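Local coordinates for diguanylate cyclase DosC (Escherichia coli, PDB 4ZVA), which senses oxygen through a haem-binding globin domain and, as a diguanylate cyclase, makes the second messenger cyclic di-GMP, at residues Gln84-Val89 with Met143-Arg148; Asn70-Gln75 with His133-Ser138; His31-Glu36 with Lys112-Val117. All coordinates share one frame; numbering follows the deposited sequence.

Interaction 1: Gln84-Val89 with Met143-Arg148; sequences QIQHTV and MEVMTR. With HEM (protoporphyrin IX containing Fe), chain C.
Q86 and M146 mark the point where the two helices come nearest: their CA atoms lie 4.8 Å apart, and the local axes pass within 8.2 Å at an angle of 48°. This is a helix-helix packing of the globin fold, between helix 79-96 and helix 125-147, next to the haem. V145 packs on the Q86 stem, with Q86 CB 3.6 Å from V145 CG1. The same methyl also meets the H87 ring obliquely near CE1. The ring is held through ND1 by I83 O. The M146 chain is extended to SD and then bends at chi3 (-59°), which places CE. M146 CE lies 3.3 Å from Q86 OE1, and the two side chains cross at about a right angle. The Q86 amide is fixed at both ends: OE1 accepts from W67 NE1, and NE2 donates to L82 O. M146 CE also touches V89 CG1, at 3.7 Å. V89 touches both the methionine and the porphyrin. V89 CG1 is 3.5 Å from HEM C1D, and V89 CG2 3.5 Å from the ring methyl HEM CMD. An alanine here would probably open a gap against pyrrole ring D, where both V89 methyls now pack, and would leave M146 CE only the CB of this residue to touch. Away from the haem, helix 125-147 meets the second subunit, where E144 forms a salt bridge with R108 of that chain. T88 touches the edge of the pocket: T88 CG2 lies 3.5 Å from the propionate oxygen HEM O1D.

Interaction 2: Asn70-Gln75 with His133-Ser138; sequences NVLSAQ and HFSINS
L72 and S135 form the tight centre of this contact, where the two backbones run nearest. L72 CD2 rests 3.8 Å from S135 CA and also touches S135 CB and OG. The S135 hydroxyl is turned to its own helix and bonds to V131 O. Beside it, V71 CG1 lies 3.7 Å from S138 O and also packs on S138 CB. F134 adds a further contact. Its CG is anti to the backbone N (chi1 176°), and the ring turns its edge to the end of the first helix. L72 O lies close to the ring plane, 3.5 Å from F134 CE2. The packing joins two helices of the globin fold: helix 54-72 ends here, and S73 already leaves helical geometry, while helix 125-147 runs on through H133-S138. A26 of helix 16-43 also packs on L72, and L114 of helix 100-119 on S135. Beside the V71-S138 packing, a water bridges the two segments. It donates to V71 O at 2.8 Å and to S138 OG at 2.8 Å. S138 OG in turn donates to F134 O, 2.7 Å away. F134 O is thus gripped twice, by S138 N and S138 OG, from opposite faces of its plane. S138 OG also sits 3.5 Å above the F134 ring, over its centre. The looser side follows the chain out of the helix. A74 points toward the partner helix but stays short of it, and instead packs on L82 and on W7. Q75 is exposed and folds back on its own turn: Q75 NE2 donates to S73 O at 2.8 Å, with an N-H...O angle of 151°.

Interaction 3: His31-Glu36 with Lys112-Val117; sequences HYLSIE and KILYPV
L33 and I113 lie at the heart of this apolar contact between two roughly antiparallel helices, whose local axes pass 10.4 Å apart at 146°. Their side chains slide past each other in opposite directions, with L33 CD2 3.8 Å from I113 CG1. I113 CG1 sits between the backbone N and the carbonyl carbon (chi1 61°). I113 CD1 beyond it reaches the facing backbone, 3.6 Å from L33 O. The other L33 methyl, CD1, meets L114 CD1 at 4.1 Å. Y32 and V117 add a further apolar pair: Y32 CE2 is 3.6 Å from V117 CG2, which approaches the ring obliquely. E36 gives only its stem to the contact. E36 CG lies 4.0 Å from I113 CG2, and its CB lies over one face of the Y32 ring, offset toward the rim. The E36 carboxylate turns to R39 in a salt bridge. The polar link is made through water. One water lies in plane at the edge of the Y32 ring, 2.5 Å from Y32 OH, and it donates to I113 O at 2.6 Å. The phenol is thereby tied to the backbone of the partner helix. Within the globin fold the contact pairs helix 16-43 with helix 100-119. Inward, L33 packs on I68 of helix 54-72, and L114 packs on I139 of helix 125-147. Helix 100-119 also faces the second subunit, where Y115 stacks on H133 of that chain and K112 forms a salt bridge with its E6.

From the N terminus, the first partner is 31-36 on helix 16-43. It meets 112-117, so interaction 3 closes a loop of 75 residues. Interaction 2 opens at 70-75 and closes at 133-138, over 57 residues. Interaction 1 opens at 84-89 and closes last, at 143-148, over 53. Each loop crosses the other two, and none is nested. Interactions 1 and 2 share helix 125-147 and touch, V71 packing on Q86. Interactions 2 and 3 touch where S135 meets L114. Interactions 1 and 3 lie on opposite sides of the chain's centre, with nearest atoms about 11 Å apart. Together they tie five helices of the globin domain.

Interaction 1: Gln84-Val89 with Met143-Arg148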
loop_
_atom_site.group_PDB
_atom_site.type_symbol
_atom_site.label_atom_id
_atom_site.label_comp_id
_atom_site.label_asym_id
_atom_site.label_seq_id
_atom_site.Cartn_x
_atom_site.Cartn_y
_atom_site.Cartn_z
ATOM N N GLN A 84 -8.899 -10.148 14.240
ATOM C CA GLN A 84 -9.004 -11.600 14.357
ATOM C C GLN A 84 -9.221 -12.255 12.999
ATOM O O GLN A 84 -8.741 -13.361 12.751
ATOM C CB GLN A 84 -10.140 -11.982 15.308
ATOM C CG GLN A 84 -9.828 -11.728 16.770
ATOM C CD GLN A 84 -8.577 -12.454 17.229
ATOM O OE1 GLN A 84 -8.353 -13.613 16.876
ATOM N NE2 GLN A 84 -7.751 -11.773 18.014
ATOM N N ILE A 85 -9.950 -11.568 12.125
ATOM C CA ILE A 85 -10.188 -12.062 10.775
ATOM C C ILE A 85 -8.882 -12.183 9.995
ATOM O O ILE A 85 -8.632 -13.194 9.339
ATOM C CB ILE A 85 -11.165 -11.148 10.007
ATOM C CG1 ILE A 85 -12.559 -11.219 10.634
ATOM C CG2 ILE A 85 -11.219 -11.533 8.535
ATOM C CD1 ILE A 85 -13.588 -10.354 9.940
ATOM N N GLN A 86 -8.044 -11.153 10.083
ATOM C CA GLN A 86 -6.763 -11.153 9.383
ATOM C C GLN A 86 -5.863 -12.280 9.883
ATOM O O GLN A 86 -5.151 -12.910 9.100
ATOM C CB GLN A 86 -6.052 -9.806 9.545
ATOM C CG GLN A 86 -6.935 -8.590 9.307
ATOM C CD GLN A 86 -7.761 -8.693 8.038
ATOM O OE1 GLN A 86 -7.274 -9.128 6.994
ATOM N NE2 GLN A 86 -9.023 -8.290 8.126
ATOM N N HIS A 87 -5.904 -12.530 11.188
ATOM C CA HIS A 87 -5.166 -13.644 11.773
ATOM C C HIS A 87 -5.638 -14.973 11.196
ATOM O O HIS A 87 -4.825 -15.839 10.875
ATOM C CB HIS A 87 -5.307 -13.649 13.297
ATOM C CG HIS A 87 -4.430 -12.651 13.985
ATOM N ND1 HIS A 87 -4.751 -11.313 14.074
ATOM C CD2 HIS A 87 -3.237 -12.794 14.610
ATOM C CE1 HIS A 87 -3.796 -10.676 14.729
ATOM N NE2 HIS A 87 -2.866 -11.552 15.064
ATOM N N THR A 88 -6.952 -15.124 11.063
ATOM C CA THR A 88 -7.537 -16.339 10.506
ATOM C C THR A 88 -7.075 -16.556 9.068
ATOM O O THR A 88 -6.710 -17.668 8.684
ATOM C CB THR A 88 -9.077 -16.295 10.544
ATOM O OG1 THR A 88 -9.520 -16.181 11.903
ATOM C CG2 THR A 88 -9.667 -17.553 9.926
ATOM N N VAL A 89 -7.087 -15.485 8.280
ATOM C CA VAL A 89 -6.652 -15.549 6.889
ATOM C C VAL A 89 -5.169 -15.878 6.811
ATOM O O VAL A 89 -4.728 -16.632 5.941
ATOM C CB VAL A 89 -6.917 -14.222 6.154
ATOM C CG1 VAL A 89 -6.475 -14.321 4.704
ATOM C CG2 VAL A 89 -8.385 -13.856 6.241
ATOM N N MET A 143 -3.433 -5.380 5.838
ATOM C CA MET A 143 -2.350 -6.206 5.308
ATOM C C MET A 143 -1.256 -6.420 6.347
ATOM O O MET A 143 -0.721 -7.521 6.478
ATOM C CB MET A 143 -1.739 -5.585 4.053
ATOM C CG MET A 143 -0.502 -6.336 3.572
ATOM S SD MET A 143 0.095 -5.849 1.946
ATOM C CE MET A 143 0.719 -4.209 2.295
ATOM N N GLU A 144 -0.925 -5.366 7.083
ATOM C CA GLU A 144 0.129 -5.465 8.083
ATOM C C GLU A 144 -0.267 -6.439 9.188
ATOM O O GLU A 144 0.549 -7.247 9.618
ATOM C CB GLU A 144 0.458 -4.095 8.677
ATOM C CG GLU A 144 1.576 -4.141 9.716
ATOM C CD GLU A 144 2.036 -2.763 10.157
ATOM O OE1 GLU A 144 1.945 -1.812 9.352
ATOM O OE2 GLU A 144 2.475 -2.627 11.318
ATOM N N VAL A 145 -1.521 -6.375 9.629
ATOM C CA VAL A 145 -2.023 -7.307 10.636
ATOM C C VAL A 145 -1.880 -8.744 10.143
ATOM O O VAL A 145 -1.465 -9.631 10.889
ATOM C CB VAL A 145 -3.499 -7.033 10.989
ATOM C CG1 VAL A 145 -4.015 -8.079 11.964
ATOM C CG2 VAL A 145 -3.654 -5.649 11.585
ATOM N N MET A 146 -2.217 -8.961 8.875
ATOM C CA MET A 146 -2.143 -10.286 8.269
ATOM C C MET A 146 -0.700 -10.771 8.128
ATOM O O MET A 146 -0.395 -11.928 8.420
ATOM C CB MET A 146 -2.833 -10.287 6.904
ATOM C CG MET A 146 -2.947 -11.664 6.274
ATOM S SD MET A 146 -3.671 -11.617 4.623
ATOM C CE MET A 146 -5.256 -10.862 4.979
ATOM N N THR A 147 0.181 -9.885 7.672
ATOM C CA THR A 147 1.580 -10.236 7.424
ATOM C C THR A 147 2.344 -10.458 8.729
ATOM O O THR A 147 3.357 -11.156 8.751
ATOM C CB THR A 147 2.297 -9.162 6.586
ATOM O OG1 THR A 147 2.138 -7.880 7.203
ATOM C CG2 THR A 147 1.723 -9.123 5.175
ATOM N N ARG A 148 1.852 -9.866 9.812
ATOM C CA ARG A 148 2.448 -10.047 11.134
ATOM C C ARG A 148 2.050 -11.385 11.753
ATOM O O ARG A 148 1.547 -11.435 12.876
ATOM C CB ARG A 148 2.029 -8.910 12.066
ATOM C CG ARG A 148 2.654 -7.555 11.782
ATOM C CD ARG A 148 2.135 -6.540 12.787
ATOM N NE ARG A 148 2.822 -6.605 14.073
ATOM C CZ ARG A 148 2.580 -5.777 15.084
ATOM N NH1 ARG A 148 1.662 -4.827 14.957
ATOM N NH2 ARG A 148 3.246 -5.903 16.225
HETATM C CHA HEM C . -8.036 -17.953 1.510
HETATM C CHB HEM C . -4.817 -17.786 -2.114
HETATM C CHC HEM C . -4.157 -13.083 -1.200
HETATM C CHD HEM C . -8.094 -13.059 1.618
HETATM C C1A HEM C . -7.259 -18.326 0.434
HETATM C C2A HEM C . -7.227 -19.625 -0.217
HETATM C C3A HEM C . -6.340 -19.565 -1.212
HETATM C C4A HEM C . -5.771 -18.239 -1.233
HETATM C CMA HEM C . -5.973 -20.709 -2.180
HETATM C CAA HEM C . -8.069 -20.868 0.148
HETATM C CBA HEM C . -9.554 -20.539 0.028
HETATM C CGA HEM C . -10.364 -21.804 0.082
HETATM O O1A HEM C . -9.844 -22.870 -0.337
HETATM O O2A HEM C . -11.535 -21.736 0.536
HETATM C C1B HEM C . -4.371 -16.490 -2.203
HETATM C C2B HEM C . -3.458 -15.972 -3.201
HETATM C C3B HEM C . -3.272 -14.663 -2.945
HETATM C C4B HEM C . -4.068 -14.327 -1.782
HETATM C CMB HEM C . -2.846 -16.844 -4.324
HETATM C CAB HEM C . -2.406 -13.607 -3.679
HETATM C CBB HEM C . -1.708 -13.836 -4.795
HETATM C C1C HEM C . -5.210 -12.641 -0.433
HETATM C C2C HEM C . -5.547 -11.259 -0.154
HETATM C C3C HEM C . -6.641 -11.252 0.633
HETATM C C4C HEM C . -7.021 -12.632 0.865
HETATM C CMC HEM C . -4.736 -10.062 -0.704
HETATM C CAC HEM C . -7.434 -10.060 1.230
HETATM C CBC HEM C . -7.172 -8.773 0.977
HETATM C C1D HEM C . -8.454 -14.367 1.866
HETATM C C2D HEM C . -9.565 -14.781 2.695
HETATM C C3D HEM C . -9.551 -16.317 2.660
HETATM C C4D HEM C . -8.429 -16.669 1.819
HETATM C CMD HEM C . -10.553 -13.853 3.438
HETATM C CAD HEM C . -10.508 -17.300 3.372
HETATM C CBD HEM C . -10.416 -17.103 4.883
HETATM C CGD HEM C . -11.012 -18.286 5.599
HETATM O O1D HEM C . -11.250 -18.181 6.830
HETATM O O2D HEM C . -11.250 -19.333 4.944
HETATM N NA HEM C . -6.352 -17.508 -0.213
HETATM N NB HEM C . -4.725 -15.462 -1.353
HETATM N NC HEM C . -6.129 -13.449 0.204
HETATM N ND HEM C . -7.813 -15.502 1.376
HETATM FE FE HEM C . -6.093 -15.500 0.199
#

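Interaction 2: Asn70-Gln75 with His133-Ser138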
loop_
_atom_site.group_PDB
_atom_site.type_symbol
_atom_site.label_atom_id
_atom_site.label_comp_id
_atom_site.label_asym_id
_atom_site.label_seq_id
_atom_site.Cartn_x
_atom_site.Cartn_y
_atom_site.Cartn_z
ATOM N N ASN A 70 -15.976 -5.954 4.674
ATOM C CA ASN A 70 -15.682 -5.836 6.099
ATOM C C ASN A 70 -14.620 -4.782 6.391
ATOM O O ASN A 70 -14.779 -3.967 7.300
ATOM C CB ASN A 70 -15.239 -7.187 6.667
ATOM C CG ASN A 70 -16.403 -8.140 6.885
ATOM O OD1 ASN A 70 -17.516 -7.715 7.195
ATOM N ND2 ASN A 70 -16.153 -9.433 6.715
ATOM N N VAL A 71 -13.559 -4.776 5.593
ATOM C CA VAL A 71 -12.449 -3.853 5.809
ATOM C C VAL A 71 -12.827 -2.410 5.484
ATOM O O VAL A 71 -12.591 -1.505 6.283
ATOM C CB VAL A 71 -11.220 -4.259 4.972
ATOM C CG1 VAL A 71 -10.173 -3.151 4.972
ATOM C CG2 VAL A 71 -10.630 -5.553 5.503
ATOM N N LEU A 72 -13.429 -2.193 4.320
ATOM C CA LEU A 72 -13.730 -0.835 3.876
ATOM C C LEU A 72 -14.925 -0.226 4.616
ATOM O O LEU A 72 -15.098 0.993 4.617
ATOM C CB LEU A 72 -13.967 -0.811 2.363
ATOM C CG LEU A 72 -12.735 -1.175 1.528
ATOM C CD1 LEU A 72 -12.996 -1.005 0.036
ATOM C CD2 LEU A 72 -11.531 -0.346 1.962
ATOM N N SER A 73 -15.743 -1.068 5.244
ATOM C CA SER A 73 -16.894 -0.587 6.011
ATOM C C SER A 73 -16.621 -0.575 7.513
ATOM O O SER A 73 -17.550 -0.501 8.318
ATOM C CB SER A 73 -18.127 -1.450 5.733
ATOM O OG SER A 73 -18.320 -1.632 4.343
ATOM N N ALA A 74 -15.346 -0.647 7.882
ATOM C CA ALA A 74 -14.945 -0.774 9.282
ATOM C C ALA A 74 -15.463 0.344 10.179
ATOM O O ALA A 74 -15.221 1.524 9.927
ATOM C CB ALA A 74 -13.433 -0.837 9.379
ATOM N N GLN A 75 -16.175 -0.042 11.230
ATOM C CA GLN A 75 -16.510 0.877 12.308
ATOM C C GLN A 75 -15.520 0.666 13.447
ATOM O O GLN A 75 -14.820 -0.347 13.479
ATOM C CB GLN A 75 -17.948 0.668 12.779
ATOM C CG GLN A 75 -18.969 0.791 11.659
ATOM C CD GLN A 75 -18.772 2.043 10.819
ATOM O OE1 GLN A 75 -18.824 3.164 11.327
ATOM N NE2 GLN A 75 -18.543 1.854 9.522
ATOM N N HIS A 133 -8.192 7.534 -0.171
ATOM C CA HIS A 133 -7.229 7.585 0.931
ATOM C C HIS A 133 -7.619 6.658 2.078
ATOM O O HIS A 133 -6.813 5.841 2.523
ATOM C CB HIS A 133 -7.091 9.015 1.452
ATOM C CG HIS A 133 -6.315 9.121 2.730
ATOM N ND1 HIS A 133 -6.884 9.535 3.913
ATOM C CD2 HIS A 133 -5.017 8.851 3.008
ATOM C CE1 HIS A 133 -5.967 9.526 4.867
ATOM N NE2 HIS A 133 -4.827 9.115 4.344
ATOM N N PHE A 134 -8.855 6.790 2.551
ATOM C CA PHE A 134 -9.365 5.923 3.609
ATOM C C PHE A 134 -9.251 4.456 3.217
ATOM O O PHE A 134 -8.864 3.615 4.029
ATOM C CB PHE A 134 -10.821 6.265 3.939
ATOM C CG PHE A 134 -11.439 5.350 4.959
ATOM C CD1 PHE A 134 -11.190 5.532 6.310
ATOM C CD2 PHE A 134 -12.270 4.312 4.571
ATOM C CE1 PHE A 134 -11.753 4.694 7.253
ATOM C CE2 PHE A 134 -12.837 3.469 5.509
ATOM C CZ PHE A 134 -12.578 3.661 6.853
ATOM N N SER A 135 -9.578 4.162 1.962
ATOM C CA SER A 135 -9.536 2.799 1.450
ATOM C C SER A 135 -8.110 2.256 1.415
ATOM O O SER A 135 -7.868 1.123 1.819
ATOM C CB SER A 135 -10.152 2.734 0.052
ATOM O OG SER A 135 -11.522 3.106 0.078
ATOM N N ILE A 136 -7.173 3.059 0.919
ATOM C CA ILE A 136 -5.776 2.637 0.856
ATOM C C ILE A 136 -5.231 2.371 2.258
ATOM O O ILE A 136 -4.629 1.327 2.511
ATOM C CB ILE A 136 -4.888 3.682 0.152
ATOM C CG1 ILE A 136 -5.219 3.746 -1.340
ATOM C CG2 ILE A 136 -3.417 3.340 0.330
ATOM C CD1 ILE A 136 -5.016 2.430 -2.071
ATOM N N ASN A 137 -5.453 3.312 3.168
ATOM C CA ASN A 137 -4.977 3.168 4.538
ATOM C C ASN A 137 -5.625 1.982 5.248
ATOM O O ASN A 137 -4.977 1.294 6.034
ATOM C CB ASN A 137 -5.225 4.458 5.321
ATOM C CG ASN A 137 -4.184 5.524 5.031
ATOM O OD1 ASN A 137 -3.422 5.418 4.070
ATOM N ND2 ASN A 137 -4.161 6.566 5.850
ATOM N N SER A 138 -6.902 1.743 4.963
ATOM C CA SER A 138 -7.616 0.606 5.537
ATOM C C SER A 138 -7.069 -0.723 5.033
ATOM O O SER A 138 -6.885 -1.661 5.804
ATOM C CB SER A 138 -9.115 0.696 5.225
ATOM O OG SER A 138 -9.700 1.806 5.883
HETATM O O HOH W 1 -10.930 0.157 7.759
#

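Interaction 3: His31-Glu36 with Lys112-Val117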
loop_
_atom_site.group_PDB
_atom_site.type_symbol
_atom_site.label_atom_id
_atom_site.label_comp_id
_atom_site.label_asym_id
_atom_site.label_seq_id
_atom_site.Cartn_x
_atom_site.Cartn_y
_atom_site.Cartn_z
ATOM N N HIS A 31 -18.140 -7.657 -5.793
ATOM C CA HIS A 31 -18.248 -8.775 -6.721
ATOM C C HIS A 31 -17.273 -8.617 -7.885
ATOM O O HIS A 31 -16.491 -9.524 -8.172
ATOM C CB HIS A 31 -19.683 -8.900 -7.242
ATOM C CG HIS A 31 -19.911 -10.104 -8.104
ATOM N ND1 HIS A 31 -19.723 -11.393 -7.649
ATOM C CD2 HIS A 31 -20.319 -10.216 -9.390
ATOM C CE1 HIS A 31 -20.000 -12.245 -8.620
ATOM N NE2 HIS A 31 -20.365 -11.556 -9.687
ATOM N N TYR A 32 -17.312 -7.459 -8.537
ATOM C CA TYR A 32 -16.381 -7.160 -9.616
ATOM C C TYR A 32 -14.936 -7.272 -9.144
ATOM O O TYR A 32 -14.094 -7.856 -9.825
ATOM C CB TYR A 32 -16.622 -5.754 -10.179
ATOM C CG TYR A 32 -15.410 -5.192 -10.898
ATOM C CD1 TYR A 32 -15.113 -5.574 -12.199
ATOM C CD2 TYR A 32 -14.552 -4.297 -10.267
ATOM C CE1 TYR A 32 -14.004 -5.076 -12.856
ATOM C CE2 TYR A 32 -13.438 -3.796 -10.916
ATOM C CZ TYR A 32 -13.170 -4.188 -12.211
ATOM O OH TYR A 32 -12.065 -3.690 -12.864
ATOM N N LEU A 33 -14.663 -6.704 -7.973
ATOM C CA LEU A 33 -13.308 -6.657 -7.438
ATOM C C LEU A 33 -12.744 -8.050 -7.183
ATOM O O LEU A 33 -11.606 -8.333 -7.547
ATOM C CB LEU A 33 -13.276 -5.834 -6.148
ATOM C CG LEU A 33 -13.471 -4.323 -6.293
ATOM C CD1 LEU A 33 -13.601 -3.669 -4.931
ATOM C CD2 LEU A 33 -12.319 -3.705 -7.073
ATOM N N SER A 34 -13.545 -8.925 -6.583
ATOM C CA SER A 34 -13.087 -10.275 -6.270
ATOM C C SER A 34 -12.789 -11.081 -7.532
ATOM O O SER A 34 -11.834 -11.857 -7.573
ATOM C CB SER A 34 -14.124 -11.009 -5.412
ATOM O OG SER A 34 -15.328 -11.223 -6.130
ATOM N N ILE A 35 -13.604 -10.883 -8.563
ATOM C CA ILE A 35 -13.429 -11.591 -9.826
ATOM C C ILE A 35 -12.188 -11.115 -10.579
ATOM O O ILE A 35 -11.382 -11.923 -11.039
ATOM C CB ILE A 35 -14.667 -11.422 -10.724
ATOM C CG1 ILE A 35 -15.887 -12.071 -10.067
ATOM C CG2 ILE A 35 -14.418 -12.015 -12.105
ATOM C CD1 ILE A 35 -17.189 -11.729 -10.743
ATOM N N GLU A 36 -12.038 -9.799 -10.693
ATOM C CA GLU A 36 -10.893 -9.211 -11.381
ATOM C C GLU A 36 -9.594 -9.490 -10.621
ATOM O O GLU A 36 -8.549 -9.718 -11.228
ATOM C CB GLU A 36 -11.099 -7.705 -11.572
ATOM C CG GLU A 36 -9.983 -6.998 -12.336
ATOM C CD GLU A 36 -9.930 -7.370 -13.813
ATOM O OE1 GLU A 36 -10.771 -8.169 -14.275
ATOM O OE2 GLU A 36 -9.037 -6.853 -14.518
ATOM N N LYS A 112 -4.777 -1.635 -6.762
ATOM C CA LYS A 112 -4.658 -1.148 -8.130
ATOM C C LYS A 112 -6.016 -1.078 -8.832
ATOM O O LYS A 112 -6.338 -0.078 -9.470
ATOM C CB LYS A 112 -3.703 -2.032 -8.933
ATOM C CG LYS A 112 -3.592 -1.633 -10.397
ATOM C CD LYS A 112 -2.664 -2.556 -11.170
ATOM C CE LYS A 112 -2.681 -2.226 -12.654
ATOM N NZ LYS A 112 -1.750 -3.089 -13.433
ATOM N N ILE A 113 -6.802 -2.144 -8.723
ATOM C CA ILE A 113 -8.082 -2.212 -9.427
ATOM C C ILE A 113 -9.190 -1.451 -8.704
ATOM O O ILE A 113 -10.247 -1.185 -9.281
ATOM C CB ILE A 113 -8.533 -3.670 -9.633
ATOM C CG1 ILE A 113 -8.728 -4.372 -8.288
ATOM C CG2 ILE A 113 -7.529 -4.412 -10.495
ATOM C CD1 ILE A 113 -9.294 -5.778 -8.415
ATOM N N LEU A 114 -8.949 -1.105 -7.444
ATOM C CA LEU A 114 -9.921 -0.349 -6.662
ATOM C C LEU A 114 -10.019 1.093 -7.151
ATOM O O LEU A 114 -11.097 1.685 -7.141
ATOM C CB LEU A 114 -9.557 -0.368 -5.173
ATOM C CG LEU A 114 -10.461 0.474 -4.264
ATOM C CD1 LEU A 114 -11.908 -0.012 -4.331
ATOM C CD2 LEU A 114 -9.958 0.484 -2.827
ATOM N N TYR A 115 -8.891 1.659 -7.572
ATOM C CA TYR A 115 -8.859 3.066 -7.971
ATOM C C TYR A 115 -9.794 3.399 -9.146
ATOM O O TYR A 115 -10.564 4.353 -9.045
ATOM C CB TYR A 115 -7.427 3.502 -8.309
ATOM C CG TYR A 115 -7.336 4.927 -8.812
ATOM C CD1 TYR A 115 -7.352 5.997 -7.928
ATOM C CD2 TYR A 115 -7.232 5.200 -10.170
ATOM C CE1 TYR A 115 -7.271 7.300 -8.381
ATOM C CE2 TYR A 115 -7.149 6.502 -10.633
ATOM C CZ TYR A 115 -7.166 7.545 -9.733
ATOM O OH TYR A 115 -7.082 8.844 -10.187
ATOM N N PRO A 116 -9.738 2.631 -10.256
ATOM C CA PRO A 116 -10.636 2.989 -11.364
ATOM C C PRO A 116 -12.116 2.915 -10.984
ATOM O O PRO A 116 -12.934 3.642 -11.546
ATOM C CB PRO A 116 -10.302 1.950 -12.437
ATOM C CG PRO A 116 -8.931 1.492 -12.111
ATOM C CD PRO A 116 -8.868 1.499 -10.621
ATOM N N VAL A 117 -12.446 2.039 -10.040
ATOM C CA VAL A 117 -13.812 1.921 -9.539
ATOM C C VAL A 117 -14.228 3.197 -8.807
ATOM O O VAL A 117 -15.333 3.707 -9.000
ATOM C CB VAL A 117 -13.954 0.707 -8.599
ATOM C CG1 VAL A 117 -15.253 0.780 -7.814
ATOM C CG2 VAL A 117 -13.887 -0.580 -9.398
HETATM O O HOH W 2 -10.791 -1.808 -11.786
#